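Side-chain contact in probable glutathione S-transferase (Pseudomonas aeruginosa, PDB 6JWK), which probably isomerises maleylpyruvate, as a zeta-class member of the glutathione S-transferase superfamily: residues Ile122-Glu125 with Asp126-Arg129. Numbering follows the deposited sequence.
Sequences IDAE and DRQR
Asp123 caps the first turn of helix 124-149 in the C-terminal, all-helical domain of this GST-fold protein: its OD1 accepts the backbone N of Asp126 at 2.8 Å, the N-cap bond by which a side chain satisfies an amide at a helix start. CG lies between the backbone N and the carbonyl carbon of Asp123 (chi1 50°), which swings the carboxylate forward over the turn.

The backbone takes over from there. Arg127 N donates to Asp123 O, Gln128 N to Ala124 O and, more loosely, Arg129 N to Glu125 O at 3.2 Å.

Charged groups gather around the cap. The carboxylate planes of Asp123 and Asp126 are nearly parallel, 14° apart, but offset, with Asp123 OD1 only 2.8 Å from Asp126 OD2; so close an approach would probably raise the pKa of one acid, which then probably holds a proton between the two oxygens. The other oxygen of Asp126, OD1, forms a salt bridge with Arg129 NH2 at 2.6 Å; the nitrogen meets it on the anti side of that oxygen, 19° out of the carboxylate plane, while Arg129 NE adds a weak bond to the same oxygen.

Apolar packing lies beside this cluster. Ile122 lays CG2, anti to its own backbone N, against Asp126 CB at 3.3 Å, the two side chains crossing at about a right angle. Leu120 of the second subunit packs on both residues and Val119 of that subunit on Arg129, so the helix start borders the dimer partner.

Arg127 instead folds back along the turn, bent at chi2 and chi3, and spreads its guanidinium beneath the backbone of Ala124, whose CA sits 3.5 Å above the plane. From that position NH1 reaches Ile122 O at 3.0 Å, on a carbonyl lone pair and with the oxygen almost exactly in the guanidinium plane.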
loop_
_atom_site.group_PDB
_atom_site.type_symbol
_atom_site.label_atom_id
_atom_site.label_comp_id
_atom_site.label_asym_id
_atom_site.label_seq_id
_atom_site.Cartn_x
_atom_site.Cartn_y
_atom_site.Cartn_z
ATOM N N ILE B 122 18.498 7.552 17.273
ATOM C CA ILE B 122 19.269 6.565 16.445
ATOM C C ILE B 122 20.197 7.362 15.517
ATOM O O ILE B 122 19.683 8.301 14.853
ATOM C CB ILE B 122 18.299 5.656 15.658
ATOM C CG1 ILE B 122 17.252 5.008 16.573
ATOM C CG2 ILE B 122 19.055 4.615 14.848
ATOM C CD1 ILE B 122 17.846 4.102 17.648
ATOM N N ASP B 123 21.511 7.064 15.486
ATOM C CA ASP B 123 22.466 7.873 14.663
ATOM C C ASP B 123 22.320 7.499 13.177
ATOM O O ASP B 123 21.684 6.444 12.887
ATOM C CB ASP B 123 23.930 7.722 15.096
ATOM C CG ASP B 123 24.356 6.276 15.224
ATOM O OD1 ASP B 123 23.853 5.442 14.451
ATOM O OD2 ASP B 123 25.165 5.993 16.108
ATOM N N ALA B 124 22.923 8.325 12.304
ATOM C CA ALA B 124 22.990 8.210 10.821
ATOM C C ALA B 124 23.421 6.799 10.405
ATOM O O ALA B 124 22.879 6.297 9.386
ATOM C CB ALA B 124 23.928 9.249 10.264
ATOM N N GLU B 125 24.340 6.191 11.162
ATOM C CA GLU B 125 24.900 4.844 10.881
ATOM C C GLU B 125 23.847 3.772 11.141
ATOM O O GLU B 125 23.775 2.808 10.367
ATOM C CB GLU B 125 26.154 4.582 11.723
ATOM C CG GLU B 125 26.405 3.115 12.039
ATOM C CD GLU B 125 27.753 2.897 12.718
ATOM O OE1 GLU B 125 27.809 2.918 13.973
ATOM O OE2 GLU B 125 28.754 2.735 11.994
ATOM N N ASP B 126 23.121 3.848 12.252
ATOM C CA ASP B 126 22.076 2.828 12.544
ATOM C C ASP B 126 20.897 3.068 11.597
ATOM O O ASP B 126 20.306 2.083 11.187
ATOM C CB ASP B 126 21.703 2.819 14.023
ATOM C CG ASP B 126 22.847 2.299 14.867
ATOM O OD1 ASP B 126 23.282 1.158 14.614
ATOM O OD2 ASP B 126 23.313 3.058 15.724
ATOM N N ARG B 127 20.605 4.329 11.278
ATOM C CA ARG B 127 19.552 4.735 10.306
ATOM C C ARG B 127 19.855 4.122 8.936
ATOM O O ARG B 127 18.958 3.405 8.420
ATOM C CB ARG B 127 19.419 6.256 10.215
ATOM C CG ARG B 127 18.223 6.760 11.002
ATOM C CD ARG B 127 18.481 8.038 11.734
ATOM N NE ARG B 127 19.066 9.027 10.853
ATOM C CZ ARG B 127 19.904 9.961 11.258
ATOM N NH1 ARG B 127 20.266 10.019 12.521
ATOM N NH2 ARG B 127 20.385 10.827 10.402
ATOM N N GLN B 128 21.047 4.416 8.383
ATOM C CA GLN B 128 21.680 3.709 7.236
ATOM C C GLN B 128 21.337 2.215 7.259
ATOM O O GLN B 128 20.830 1.703 6.220
ATOM C CB GLN B 128 23.204 3.891 7.298
ATOM C CG GLN B 128 24.000 2.728 6.682
ATOM C CD GLN B 128 23.695 2.805 5.224
ATOM O OE1 GLN B 128 23.257 3.860 4.788
ATOM N NE2 GLN B 128 23.814 1.711 4.506
ATOM N N ARG B 129 21.680 1.492 8.332
ATOM C CA ARG B 129 21.539 0.001 8.405
ATOM C C ARG B 129 20.051 -0.412 8.441
ATOM O O ARG B 129 19.656 -1.485 7.898
ATOM C CB ARG B 129 22.247 -0.559 9.649
ATOM C CG ARG B 129 23.780 -0.521 9.578
ATOM C CD ARG B 129 24.570 -1.009 10.804
ATOM N NE ARG B 129 23.806 -0.686 12.000
ATOM C CZ ARG B 129 23.021 -1.534 12.685
ATOM N NH1 ARG B 129 22.942 -2.816 12.354
ATOM N NH2 ARG B 129 22.322 -1.082 13.716
#